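Local coordinates for inorganic pyrophosphatase (Shewanella sp. AS-11, PDB 6LL7), which probably catalyses the hydrolysis of diphosphate to two phosphate ions, with manganese as its cofactor, at residues I71-E76 / D94-G99; V90-H95 / C109-V114; D147-K152 / T254-E259; D13-C18 / G115-V120. All coordinates share one frame; numbering follows the deposited sequence.

Interaction 1: I71-E76 / D94-G99; sequences IVDHSE and DHHKLG. With MN (manganese (II) ion), chain F; MN (manganese (II) ion), chain E; CA (calcium ion), chain G.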
loop_
_atom_site.group_PDB
_atom_site.type_symbol
_atom_site.label_atom_id
_atom_site.label_comp_id
_atom_site.label_asym_id
_atom_site.label_seq_id
_atom_site.Cartn_x
_atom_site.Cartn_y
_atom_site.Cartn_z
ATOM N N ILE A 71 12.674 8.585 -0.638
ATOM C CA ILE A 71 11.685 7.560 -1.078
ATOM C C ILE A 71 11.074 6.868 0.150
ATOM O O ILE A 71 11.833 6.494 1.042
ATOM C CB ILE A 71 12.357 6.544 -2.006
ATOM C CG1 ILE A 71 12.929 7.198 -3.271
ATOM C CG2 ILE A 71 11.387 5.415 -2.340
ATOM C CD1 ILE A 71 11.937 7.370 -4.390
ATOM N N VAL A 72 9.754 6.664 0.158
ATOM C CA VAL A 72 9.020 5.907 1.218
ATOM C C VAL A 72 8.319 4.679 0.609
ATOM O O VAL A 72 7.670 4.838 -0.449
ATOM C CB VAL A 72 8.003 6.814 1.919
ATOM C CG1 VAL A 72 7.218 6.056 2.977
ATOM C CG2 VAL A 72 8.661 8.046 2.504
ATOM N N ASP A 73 8.473 3.506 1.244
ATOM C CA ASP A 73 7.549 2.339 1.114
ATOM C C ASP A 73 7.737 1.642 -0.236
ATOM O O ASP A 73 6.788 0.992 -0.712
ATOM C CB ASP A 73 6.084 2.792 1.238
ATOM C CG ASP A 73 5.061 1.708 1.512
ATOM O OD1 ASP A 73 5.441 0.656 2.059
ATOM O OD2 ASP A 73 3.874 1.947 1.181
ATOM N N HIS A 74 8.889 1.795 -0.853
ATOM C CA HIS A 74 9.355 0.941 -1.983
ATOM C C HIS A 74 10.864 1.157 -2.191
ATOM O O HIS A 74 11.417 2.067 -1.566
ATOM C CB HIS A 74 8.558 1.255 -3.256
ATOM C CG HIS A 74 8.842 2.613 -3.809
ATOM N ND1 HIS A 74 9.779 2.806 -4.810
ATOM C CD2 HIS A 74 8.301 3.825 -3.544
ATOM C CE1 HIS A 74 9.817 4.081 -5.114
ATOM N NE2 HIS A 74 8.919 4.727 -4.363
ATOM N N SER A 75 11.486 0.350 -3.043
ATOM C CA SER A 75 12.846 0.600 -3.571
ATOM C C SER A 75 12.893 0.179 -5.043
ATOM O O SER A 75 13.922 -0.377 -5.460
ATOM C CB SER A 75 13.908 -0.081 -2.727
ATOM O OG SER A 75 13.706 -1.490 -2.637
ATOM N N GLU A 76 11.809 0.456 -5.777
ATOM C CA GLU A 76 11.604 0.043 -7.195
ATOM C C GLU A 76 11.605 1.275 -8.113
ATOM O O GLU A 76 11.027 2.317 -7.728
ATOM C CB GLU A 76 10.271 -0.686 -7.384
ATOM C CG GLU A 76 10.053 -1.864 -6.450
ATOM C CD GLU A 76 10.962 -3.053 -6.719
ATOM O OE1 GLU A 76 11.348 -3.273 -7.910
ATOM O OE2 GLU A 76 11.290 -3.766 -5.734
ATOM N N ASP A 94 11.776 1.985 4.041
ATOM C CA ASP A 94 10.903 0.933 3.465
ATOM C C ASP A 94 10.959 -0.337 4.318
ATOM O O ASP A 94 11.781 -0.416 5.257
ATOM C CB ASP A 94 11.331 0.643 2.029
ATOM C CG ASP A 94 10.400 -0.284 1.266
ATOM O OD1 ASP A 94 9.228 -0.426 1.704
ATOM O OD2 ASP A 94 10.843 -0.847 0.238
ATOM N N HIS A 95 10.113 -1.306 3.975
ATOM C CA HIS A 95 10.019 -2.637 4.620
ATOM C C HIS A 95 9.794 -3.704 3.545
ATOM O O HIS A 95 9.206 -4.741 3.882
ATOM C CB HIS A 95 8.895 -2.640 5.656
ATOM C CG HIS A 95 7.539 -2.349 5.095
ATOM N ND1 HIS A 95 6.556 -3.317 4.970
ATOM C CD2 HIS A 95 7.004 -1.208 4.608
ATOM C CE1 HIS A 95 5.479 -2.778 4.437
ATOM N NE2 HIS A 95 5.729 -1.477 4.210
ATOM N N HIS A 96 10.247 -3.462 2.313
ATOM C CA HIS A 96 10.187 -4.451 1.208
ATOM C C HIS A 96 11.582 -4.986 0.891
ATOM O O HIS A 96 12.584 -4.438 1.404
ATOM C CB HIS A 96 9.574 -3.841 -0.048
ATOM C CG HIS A 96 8.150 -3.442 0.144
ATOM N ND1 HIS A 96 7.783 -2.159 0.532
ATOM C CD2 HIS A 96 7.005 -4.156 0.027
ATOM C CE1 HIS A 96 6.475 -2.110 0.655
ATOM N NE2 HIS A 96 5.973 -3.320 0.323
ATOM N N LYS A 97 11.597 -6.003 0.033
ATOM C CA LYS A 97 12.778 -6.507 -0.702
ATOM C C LYS A 97 13.489 -5.327 -1.374
ATOM O O LYS A 97 12.850 -4.303 -1.667
ATOM C CB LYS A 97 12.348 -7.600 -1.687
ATOM C CG LYS A 97 11.555 -7.133 -2.907
ATOM C CD LYS A 97 11.248 -8.282 -3.873
ATOM C CE LYS A 97 10.719 -7.829 -5.217
ATOM N NZ LYS A 97 11.587 -6.781 -5.823
ATOM N N LEU A 98 14.800 -5.453 -1.553
ATOM C CA LEU A 98 15.622 -4.392 -2.170
ATOM C C LEU A 98 15.466 -4.504 -3.695
ATOM O O LEU A 98 15.868 -5.536 -4.264
ATOM C CB LEU A 98 17.079 -4.533 -1.714
ATOM C CG LEU A 98 18.031 -3.476 -2.278
ATOM C CD1 LEU A 98 17.664 -2.096 -1.770
ATOM C CD2 LEU A 98 19.468 -3.825 -1.992
ATOM N N GLY A 99 14.881 -3.468 -4.305
ATOM C CA GLY A 99 14.610 -3.412 -5.748
ATOM C C GLY A 99 15.725 -2.718 -6.492
ATOM O O GLY A 99 16.839 -2.611 -5.941
HETATM MN MN MN F . 4.023 -0.279 3.359
HETATM MN MN MN E . 2.403 0.725 0.124
HETATM CA CA CA G . 19.587 -1.973 -5.987
HETATM O O HOH W 1 13.273 -1.737 -0.048
HETATM O O HOH W 2 3.807 -0.511 -0.005
HETATM O O HOH W 3 2.742 -1.686 1.846
#
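Asp73 and His95 reach the same manganese ion from two neighbouring loops. Asp73 OD1 lies 2.1 Å from the manganese, and His95 NE2 lies 2.2 Å from it. The two side chains run side by side and point the same way, with carboxylate and ring only 14° apart. Asp73 OD2 binds the second manganese, so this carboxylate bridges the pair. His96 turns the edge of its ring to Asp73, with CE1 3.3 Å from OD1. That ring is fixed by a His-carboxylate hydrogen bond of 2.5 Å, from His96 ND1 to the syn lone pair of Asp94 OD1. The other oxygen, Asp94 OD2, lies against the backbone of His74, 3.1 Å from its C atom. Asp73, Asp94 and His95 are buried here, and this end is the closely packed one.

Ser75 marks the middle. Its OG stands between the backbone N and the carbonyl carbon (chi1 58°) and accepts the N-H of Gly99 at 2.8 Å, nearly straight at 165°. A water lies 2.6 Å from both Ser75 OG and Asp94 OD2.

The far end is looser and more open to solvent. Lys97 NZ forms a salt bridge of 3.0 Å with Glu76 OE2, met on the syn side but tilted from the carboxylate plane. With an alanine in place of Glu76, the Lys97 ammonium would probably lose its mate across the contact and be set free to turn. Gly99 O binds a calcium ion, as does Leu101 O.

Asp94, His95 and His96 are the Asp-His-His motif that names the DHH family, set here beside its dinuclear manganese centre.

Interaction 2: V90-H95 / C109-V114; sequences VGIVDH and CWIRPV. With MN (manganese (II) ion), chain F.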
loop_
_atom_site.group_PDB
_atom_site.type_symbol
_atom_site.label_atom_id
_atom_site.label_comp_id
_atom_site.label_asym_id
_atom_site.label_seq_id
_atom_site.Cartn_x
_atom_site.Cartn_y
_atom_site.Cartn_z
ATOM N N VAL A 90 18.200 10.938 -1.712
ATOM C CA VAL A 90 19.028 11.236 -0.502
ATOM C C VAL A 90 18.645 10.265 0.626
ATOM O O VAL A 90 19.400 10.152 1.600
ATOM C CB VAL A 90 18.903 12.711 -0.065
ATOM C CG1 VAL A 90 19.457 13.652 -1.129
ATOM C CG2 VAL A 90 17.484 13.114 0.306
ATOM N N GLY A 91 17.544 9.532 0.477
ATOM C CA GLY A 91 17.032 8.620 1.517
ATOM C C GLY A 91 16.112 7.574 0.939
ATOM O O GLY A 91 15.478 7.853 -0.085
ATOM N N ILE A 92 16.102 6.382 1.526
ATOM C CA ILE A 92 14.999 5.402 1.349
ATOM C C ILE A 92 14.591 4.883 2.730
ATOM O O ILE A 92 15.483 4.412 3.452
ATOM C CB ILE A 92 15.372 4.230 0.439
ATOM C CG1 ILE A 92 15.749 4.675 -0.977
ATOM C CG2 ILE A 92 14.196 3.252 0.428
ATOM C CD1 ILE A 92 16.431 3.593 -1.787
ATOM N N VAL A 93 13.300 4.933 3.049
ATOM C CA VAL A 93 12.732 4.230 4.235
ATOM C C VAL A 93 11.638 3.277 3.751
ATOM O O VAL A 93 10.675 3.751 3.153
ATOM C CB VAL A 93 12.209 5.196 5.307
ATOM C CG1 VAL A 93 11.193 6.203 4.769
ATOM C CG2 VAL A 93 11.638 4.411 6.464
ATOM N N ASP A 94 11.776 1.985 4.041
ATOM C CA ASP A 94 10.903 0.933 3.465
ATOM C C ASP A 94 10.959 -0.337 4.318
ATOM O O ASP A 94 11.781 -0.416 5.257
ATOM C CB ASP A 94 11.331 0.643 2.029
ATOM C CG ASP A 94 10.400 -0.284 1.266
ATOM O OD1 ASP A 94 9.228 -0.426 1.704
ATOM O OD2 ASP A 94 10.843 -0.847 0.238
ATOM N N HIS A 95 10.113 -1.306 3.975
ATOM C CA HIS A 95 10.019 -2.637 4.620
ATOM C C HIS A 95 9.794 -3.704 3.545
ATOM O O HIS A 95 9.206 -4.741 3.882
ATOM C CB HIS A 95 8.895 -2.640 5.656
ATOM C CG HIS A 95 7.539 -2.349 5.095
ATOM N ND1 HIS A 95 6.556 -3.317 4.970
ATOM C CD2 HIS A 95 7.004 -1.208 4.608
ATOM C CE1 HIS A 95 5.479 -2.778 4.437
ATOM N NE2 HIS A 95 5.729 -1.477 4.210
ATOM N N CYS A 109 19.681 4.711 4.036
ATOM C CA CYS A 109 18.621 3.679 3.957
ATOM C C CYS A 109 18.238 3.204 5.356
ATOM O O CYS A 109 19.122 2.741 6.085
ATOM C CB CYS A 109 19.020 2.500 3.103
ATOM S SG CYS A 109 19.230 3.021 1.395
ATOM N N TRP A 110 16.955 3.385 5.699
ATOM C CA TRP A 110 16.291 2.705 6.834
ATOM C C TRP A 110 15.282 1.668 6.297
ATOM O O TRP A 110 14.081 2.017 6.082
ATOM C CB TRP A 110 15.628 3.737 7.730
ATOM C CG TRP A 110 16.527 4.749 8.367
ATOM C CD1 TRP A 110 17.190 5.777 7.759
ATOM C CD2 TRP A 110 16.750 4.903 9.776
ATOM N NE1 TRP A 110 17.836 6.537 8.697
ATOM C CE2 TRP A 110 17.583 6.026 9.940
ATOM C CE3 TRP A 110 16.329 4.192 10.904
ATOM C CZ2 TRP A 110 17.993 6.466 11.193
ATOM C CZ3 TRP A 110 16.758 4.618 12.145
ATOM C CH2 TRP A 110 17.573 5.737 12.283
ATOM N N ILE A 111 15.763 0.446 6.083
ATOM C CA ILE A 111 14.925 -0.692 5.619
ATOM C C ILE A 111 14.948 -1.773 6.698
ATOM O O ILE A 111 16.030 -2.136 7.148
ATOM C CB ILE A 111 15.439 -1.207 4.271
ATOM C CG1 ILE A 111 15.443 -0.083 3.227
ATOM C CG2 ILE A 111 14.637 -2.411 3.844
ATOM C CD1 ILE A 111 16.056 -0.461 1.888
ATOM N N ARG A 112 13.786 -2.259 7.092
ATOM C CA ARG A 112 13.660 -3.321 8.124
ATOM C C ARG A 112 12.614 -4.329 7.668
ATOM O O ARG A 112 11.648 -3.955 7.026
ATOM C CB ARG A 112 13.305 -2.714 9.485
ATOM C CG ARG A 112 14.261 -1.634 9.960
ATOM C CD ARG A 112 15.652 -2.075 10.445
ATOM N NE ARG A 112 16.241 -1.020 11.298
ATOM C CZ ARG A 112 17.044 -0.029 10.893
ATOM N NH1 ARG A 112 17.456 0.074 9.637
ATOM N NH2 ARG A 112 17.457 0.867 11.769
ATOM N N PRO A 113 12.771 -5.628 8.002
ATOM C CA PRO A 113 11.777 -6.644 7.636
ATOM C C PRO A 113 10.577 -6.596 8.596
ATOM O O PRO A 113 10.429 -7.483 9.448
ATOM C CB PRO A 113 12.593 -7.939 7.749
ATOM C CG PRO A 113 13.559 -7.656 8.911
ATOM C CD PRO A 113 13.917 -6.190 8.743
ATOM N N VAL A 114 9.772 -5.538 8.459
ATOM C CA VAL A 114 8.566 -5.261 9.279
ATOM C C VAL A 114 7.395 -5.077 8.313
ATOM O O VAL A 114 7.610 -5.238 7.086
ATOM C CB VAL A 114 8.768 -4.049 10.201
ATOM C CG1 VAL A 114 9.835 -4.335 11.232
ATOM C CG2 VAL A 114 9.083 -2.773 9.432
HETATM MN MN MN F . 4.023 -0.279 3.359
HETATM O O HOH W 3 2.742 -1.686 1.846
#
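Trp110 bonds to both Ile92 and Asp94 across the two strands. Trp110 N donates to Ile92 O at 2.9 Å. Trp110 O accepts from Asp94 N at 3.1 Å, and Arg112 N donates to Asp94 O at 3.3 Å. The strands run parallel, 6° apart. Weaker CA-H...O contacts fill in between these bonds, such as Ile111 CA to Asp94 O at 3.2 Å.

The apolar contacts fall on both faces of the sheet. On one face Val93 CG2 meets Trp110 CB at 4.2 Å, while the indole ring itself leads away from Val93. Helix 117-128 covers this face, with Val120 touching both residues. On the other face Ile92 CB packs against Cys109 SG at 4.2 Å, and Ile92 CG2 also approaches Ile111 CD1. Asp94 lies on this second face, but its polar end serves His96.

The polar side-chain contact is made beyond the strands. His95 ND1 donates to Val114 O at 3.0 Å, a weak bond bent to 131° and made near the ring plane. With CG between the backbone N and the carbonyl carbon (chi1 60°), the ring has ND1 near Val114 O and NE2 at the manganese. His95 CB also packs against Val114 CG2 at 3.8 Å. An inverse gamma turn centred on Pro113 leads the chain to Val114.

Strand 108-111 is the outermost on its side of the parallel six-stranded sheet of the DHH domain, a Rossmann-like sheet whose metal ligand His95 follows directly on a strand's C-terminal end.

Interaction 3: D147-K152 / T254-E259; sequences DTVIFK and TDIMKE. With MN (manganese (II) ion), chain F.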
loop_
_atom_site.group_PDB
_atom_site.type_symbol
_atom_site.label_atom_id
_atom_site.label_comp_id
_atom_site.label_asym_id
_atom_site.label_seq_id
_atom_site.Cartn_x
_atom_site.Cartn_y
_atom_site.Cartn_z
ATOM N N ASP A 147 -1.601 -1.165 6.879
ATOM C CA ASP A 147 -0.609 -2.091 6.266
ATOM C C ASP A 147 -0.746 -3.499 6.850
ATOM O O ASP A 147 -0.686 -4.462 6.057
ATOM C CB ASP A 147 0.835 -1.590 6.471
ATOM C CG ASP A 147 1.514 -1.033 5.225
ATOM O OD1 ASP A 147 0.924 -1.215 4.152
ATOM O OD2 ASP A 147 2.646 -0.450 5.338
ATOM N N THR A 148 -0.863 -3.624 8.174
ATOM C CA THR A 148 -0.858 -4.931 8.879
ATOM C C THR A 148 -2.297 -5.444 9.036
ATOM O O THR A 148 -2.453 -6.534 9.603
ATOM C CB THR A 148 -0.181 -4.845 10.255
ATOM O OG1 THR A 148 -0.980 -4.001 11.077
ATOM C CG2 THR A 148 1.241 -4.325 10.217
ATOM N N VAL A 149 -3.297 -4.673 8.588
ATOM C CA VAL A 149 -4.737 -5.030 8.650
ATOM C C VAL A 149 -5.105 -5.316 10.114
ATOM O O VAL A 149 -5.578 -6.411 10.428
ATOM C CB VAL A 149 -5.050 -6.214 7.713
ATOM C CG1 VAL A 149 -6.543 -6.516 7.648
ATOM C CG2 VAL A 149 -4.482 -5.979 6.313
ATOM N N ILE A 150 -4.879 -4.333 10.977
ATOM C CA ILE A 150 -5.130 -4.403 12.441
ATOM C C ILE A 150 -4.470 -5.671 12.988
ATOM O O ILE A 150 -5.097 -6.344 13.835
ATOM C CB ILE A 150 -6.640 -4.321 12.750
ATOM C CG1 ILE A 150 -7.404 -3.566 11.662
ATOM C CG2 ILE A 150 -6.871 -3.694 14.112
ATOM C CD1 ILE A 150 -8.883 -3.504 11.937
ATOM N N PHE A 151 -3.244 -5.964 12.532
ATOM C CA PHE A 151 -2.347 -7.042 13.027
ATOM C C PHE A 151 -2.745 -8.420 12.459
ATOM O O PHE A 151 -2.007 -9.392 12.711
ATOM C CB PHE A 151 -2.330 -7.126 14.562
ATOM C CG PHE A 151 -1.964 -5.881 15.334
ATOM C CD1 PHE A 151 -1.232 -4.848 14.764
ATOM C CD2 PHE A 151 -2.304 -5.773 16.671
ATOM C CE1 PHE A 151 -0.867 -3.733 15.506
ATOM C CE2 PHE A 151 -1.950 -4.656 17.415
ATOM C CZ PHE A 151 -1.230 -3.630 16.829
ATOM N N LYS A 152 -3.841 -8.527 11.707
ATOM C CA LYS A 152 -4.351 -9.825 11.167
ATOM C C LYS A 152 -3.487 -10.286 9.992
ATOM O O LYS A 152 -3.311 -11.496 9.852
ATOM C CB LYS A 152 -5.816 -9.714 10.724
ATOM C CG LYS A 152 -6.722 -9.009 11.725
ATOM C CD LYS A 152 -8.198 -9.165 11.429
ATOM C CE LYS A 152 -9.051 -8.663 12.572
ATOM N NZ LYS A 152 -10.403 -9.251 12.501
ATOM N N THR A 254 -11.151 -8.757 -0.422
ATOM C CA THR A 254 -10.554 -9.256 0.849
ATOM C C THR A 254 -11.484 -8.908 2.020
ATOM O O THR A 254 -11.672 -7.715 2.280
ATOM C CB THR A 254 -9.127 -8.708 1.013
ATOM O OG1 THR A 254 -8.318 -9.242 -0.036
ATOM C CG2 THR A 254 -8.493 -9.043 2.343
ATOM N N ASP A 255 -12.037 -9.924 2.687
ATOM C CA ASP A 255 -12.898 -9.804 3.895
ATOM C C ASP A 255 -11.976 -9.920 5.114
ATOM O O ASP A 255 -11.422 -10.994 5.325
ATOM C CB ASP A 255 -14.007 -10.868 3.873
ATOM C CG ASP A 255 -15.079 -10.725 4.945
ATOM O OD1 ASP A 255 -14.710 -10.551 6.146
ATOM O OD2 ASP A 255 -16.276 -10.815 4.569
ATOM N N ILE A 256 -11.790 -8.836 5.864
ATOM C CA ILE A 256 -10.790 -8.788 6.969
ATOM C C ILE A 256 -11.359 -9.478 8.217
ATOM O O ILE A 256 -10.558 -9.745 9.136
ATOM C CB ILE A 256 -10.311 -7.345 7.247
ATOM C CG1 ILE A 256 -11.378 -6.451 7.881
ATOM C CG2 ILE A 256 -9.742 -6.724 5.981
ATOM C CD1 ILE A 256 -10.818 -5.461 8.882
ATOM N N MET A 257 -12.668 -9.768 8.249
ATOM C CA MET A 257 -13.318 -10.495 9.378
ATOM C C MET A 257 -13.248 -12.008 9.123
ATOM O O MET A 257 -12.788 -12.717 10.028
ATOM C CB MET A 257 -14.771 -10.046 9.580
ATOM C CG MET A 257 -14.906 -8.555 9.837
ATOM S SD MET A 257 -13.821 -7.945 11.155
ATOM C CE MET A 257 -15.036 -7.802 12.461
ATOM N N LYS A 258 -13.623 -12.479 7.929
ATOM C CA LYS A 258 -13.468 -13.907 7.540
ATOM C C LYS A 258 -11.976 -14.236 7.360
ATOM O O LYS A 258 -11.610 -15.428 7.433
ATOM C CB LYS A 258 -14.264 -14.205 6.267
ATOM C CG LYS A 258 -15.768 -13.975 6.362
ATOM C CD LYS A 258 -16.513 -14.535 5.171
ATOM C CE LYS A 258 -18.006 -14.300 5.222
ATOM N NZ LYS A 258 -18.341 -13.014 4.569
ATOM N N GLU A 259 -11.145 -13.217 7.144
ATOM C CA GLU A 259 -9.678 -13.329 6.913
ATOM C C GLU A 259 -9.442 -14.179 5.664
ATOM O O GLU A 259 -8.698 -15.179 5.760
ATOM C CB GLU A 259 -8.958 -13.881 8.147
ATOM C CG GLU A 259 -9.055 -12.970 9.358
ATOM C CD GLU A 259 -8.167 -13.308 10.541
ATOM O OE1 GLU A 259 -7.197 -14.074 10.374
ATOM O OE2 GLU A 259 -8.451 -12.787 11.634
HETATM MN MN MN F . 4.023 -0.279 3.359
HETATM O O HOH W 3 2.742 -1.686 1.846
#
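A type I' beta turn, Val149 to Lys152, meets the chain where it leaves strand 248-255 of the DHHA2 domain. Val149 and Ile256 make its close apolar contact. Val149 CG1, anti to the backbone N (chi1 -174°), comes within 3.6 Å of Ile256 CG2. The two side chains cross at a slant. Ile150 adds its tip from another side, with CD1 4.1 Å from Ile256 CD1 and the chains at about a right angle. The patch is buried, and Phe184 of helix 176-188 touches all three residues.

The turn follows helix 134-148, where Asp147 OD2 binds a manganese ion at 2.4 Å. Lys152 N closes the turn by donating to Val149 O. Facing it, the bend after strand 248-255 is held by an Asx motif: Asp255 OD1 accepts from Lys258 N, from above the carboxylate plane. A salt bridge between Asp255 OD2 and Lys258 NZ ties down the same carboxylate.

Lys152 carries the polar, outer part of the contact. Its chain is extended beyond CG and passes in front of the carbonyl oxygen of Ile256, with CD 3.3 Å from Ile256 O. The ammonium makes a weak hydrogen bond to that oxygen, NZ to O 3.4 Å. Met257 leaves the backbone pointing away, but its bent chain brings SD to 3.9 Å from Lys152 NZ. Glu259 crosses the lysine at about a right angle and rests on its aliphatic part, OE2 lying 3.6 Å from Lys152 CD. Lys152 NZ is 4.1 Å from Glu259 OE2, too far for a salt bridge, so the opposite charges probably attract only at a distance.

Interaction 4: D13-C18 / G115-V120; sequences DSDSIC and GCSNTV. Unlike the reference sequence in segment 115-120: Ser117 (reference Arg). With MN (manganese (II) ion), chain F; MN (manganese (II) ion), chain E.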
loop_
_atom_site.group_PDB
_atom_site.type_symbol
_atom_site.label_atom_id
_atom_site.label_comp_id
_atom_site.label_asym_id
_atom_site.label_seq_id
_atom_site.Cartn_x
_atom_site.Cartn_y
_atom_site.Cartn_z
ATOM N N ASP A 13 -0.835 4.622 -0.979
ATOM C CA ASP A 13 -1.680 4.047 0.109
ATOM C C ASP A 13 -1.468 4.886 1.364
ATOM O O ASP A 13 -0.704 5.853 1.276
ATOM C CB ASP A 13 -1.344 2.574 0.351
ATOM C CG ASP A 13 0.134 2.313 0.564
ATOM O OD1 ASP A 13 0.906 3.293 0.639
ATOM O OD2 ASP A 13 0.495 1.137 0.613
ATOM N N SER A 14 -2.088 4.529 2.494
ATOM C CA SER A 14 -1.926 5.284 3.762
ATOM C C SER A 14 -0.453 5.358 4.184
ATOM O O SER A 14 -0.010 6.484 4.571
ATOM C CB SER A 14 -2.794 4.733 4.846
ATOM O OG SER A 14 -4.156 5.051 4.585
ATOM N N ASP A 15 0.297 4.251 4.061
ATOM C CA ASP A 15 1.725 4.169 4.456
ATOM C C ASP A 15 2.524 5.236 3.707
ATOM O O ASP A 15 3.279 5.971 4.385
ATOM C CB ASP A 15 2.320 2.778 4.206
ATOM C CG ASP A 15 3.663 2.527 4.884
ATOM O OD1 ASP A 15 3.982 3.296 5.811
ATOM O OD2 ASP A 15 4.348 1.537 4.512
ATOM N N SER A 16 2.405 5.288 2.370
ATOM C CA SER A 16 3.130 6.254 1.500
ATOM C C SER A 16 2.782 7.702 1.880
ATOM O O SER A 16 3.707 8.536 1.852
ATOM C CB SER A 16 2.858 6.029 0.035
ATOM O OG SER A 16 3.193 4.697 -0.376
ATOM N N ILE A 17 1.515 8.023 2.189
ATOM C CA ILE A 17 1.060 9.428 2.424
ATOM C C ILE A 17 1.393 9.807 3.875
ATOM O O ILE A 17 2.011 10.870 4.085
ATOM C CB ILE A 17 -0.445 9.578 2.126
ATOM C CG1 ILE A 17 -0.795 9.314 0.660
ATOM C CG2 ILE A 17 -0.947 10.932 2.589
ATOM C CD1 ILE A 17 -0.237 10.337 -0.313
ATOM N N CYS A 18 0.975 8.991 4.856
ATOM C CA CYS A 18 1.208 9.248 6.304
ATOM C C CYS A 18 2.722 9.232 6.591
ATOM O O CYS A 18 3.176 9.985 7.459
ATOM C CB CYS A 18 0.440 8.232 7.158
ATOM S SG CYS A 18 -1.373 8.373 7.068
ATOM N N GLY A 115 6.211 -4.799 8.849
ATOM C CA GLY A 115 4.952 -4.744 8.080
ATOM C C GLY A 115 4.603 -3.344 7.600
ATOM O O GLY A 115 3.565 -3.220 6.902
ATOM N N CYS A 116 5.401 -2.321 7.930
ATOM C CA CYS A 116 5.040 -0.908 7.665
ATOM C C CYS A 116 6.229 0.063 7.765
ATOM O O CYS A 116 6.911 0.090 8.822
ATOM C CB CYS A 116 3.968 -0.469 8.645
ATOM S SG CYS A 116 3.108 1.035 8.132
ATOM N N SER A 117 6.397 0.912 6.740
ATOM C CA SER A 117 7.423 1.983 6.679
ATOM C C SER A 117 7.314 2.878 7.922
ATOM O O SER A 117 8.345 3.312 8.462
ATOM C CB SER A 117 7.316 2.784 5.408
ATOM O OG SER A 117 7.177 1.954 4.270
ATOM N N ASN A 118 6.098 3.120 8.381
ATOM C CA ASN A 118 5.824 4.042 9.514
ATOM C C ASN A 118 6.390 3.431 10.805
ATOM O O ASN A 118 6.707 4.174 11.708
ATOM C CB ASN A 118 4.336 4.408 9.544
ATOM C CG ASN A 118 4.049 5.651 8.730
ATOM O OD1 ASN A 118 4.030 6.750 9.267
ATOM N ND2 ASN A 118 3.840 5.507 7.431
ATOM N N THR A 119 6.530 2.110 10.878
ATOM C CA THR A 119 7.200 1.425 12.018
ATOM C C THR A 119 8.679 1.813 12.060
ATOM O O THR A 119 9.186 2.085 13.167
ATOM C CB THR A 119 7.067 -0.094 11.936
ATOM O OG1 THR A 119 5.662 -0.345 11.982
ATOM C CG2 THR A 119 7.808 -0.815 13.045
ATOM N N VAL A 120 9.321 1.838 10.888
ATOM C CA VAL A 120 10.736 2.265 10.728
ATOM C C VAL A 120 10.844 3.757 11.071
ATOM O O VAL A 120 11.793 4.105 11.815
ATOM C CB VAL A 120 11.259 2.008 9.314
ATOM C CG1 VAL A 120 12.727 2.378 9.223
ATOM C CG2 VAL A 120 11.052 0.564 8.884
HETATM MN MN MN F . 4.023 -0.279 3.359
HETATM MN MN MN E . 2.403 0.725 0.124
HETATM O O HOH W 2 3.807 -0.511 -0.005
HETATM O O HOH W 3 2.742 -1.686 1.846
#
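Asp15 offers both carboxylate oxygens to Ser117 and Asn118, at the start of helix 117-128. Its CG is anti to the backbone N (chi1 -166°), which carries the group across to the second segment. OD1 accepts from Asn118 ND2 at 2.7 Å, in a nearly straight bond that lies in the amide plane and close to the C-O axis of the aspartate. With chi1 at -91°, off the usual staggered values, the Asn118 side chain slides past that of Asp15, the two running in opposite directions with amide and carboxylate 51° apart. A weak bond from Asn118 N, 3.3 Å from Asp15 OD1, adds to the grip.

OD2 has two donors from one residue. Ser117 N reaches Asp15 OD2 on its syn side at 3.1 Å, while Ser117 OG, 2.9 Å from the same oxygen, comes from above the carboxylate plane. Ser117 stands where the reference sequence has an arginine. OD2 also binds a manganese ion at 2.2 Å, so these bonds position a first-shell ligand.

Two helix starts thus converge on the dinuclear metal site of the DHH domain. Asp13 caps helix 14-29: its OD1 takes Ser16 N and Ser16 OG from opposite faces, and its OD2 binds the other manganese at 2.0 Å. Cys116 is the N-cap of helix 117-128, its SG accepting weakly from Asn118 N and lying 3.4 Å from Asp15 OD1.

A leucine in place of Asn118 is likely to leave Asp15 OD1 without its strong donor in this contact and the carboxylate freer to turn. Asn118 OD1 is buried without a polar partner; Cys18 O is 3.8 Å away.

All four interactions reach one manganese ion, which is bound by Asp15, Asp73, His95, Asp147 and a water. Asp15 OD2 is 2.8 Å from Asp73 OD1 and 2.7 Å from Asp147 OD2, a crowding of carboxylates that the metal probably makes tolerable. Interactions 1 and 4 also share the second manganese, where Asp13, Asp73 and His9 meet. Interactions 1 and 2 have centres about 6 Å apart and share Asp94 and His95; Asp73 N lies 2.9 Å from Val93 O, a probable backbone hydrogen bond between adjacent strands. Interaction 3 is farther off, its centre about 22 Å from that of interaction 1, and joins the turn after the metal-binding helix to the DHHA2 domain.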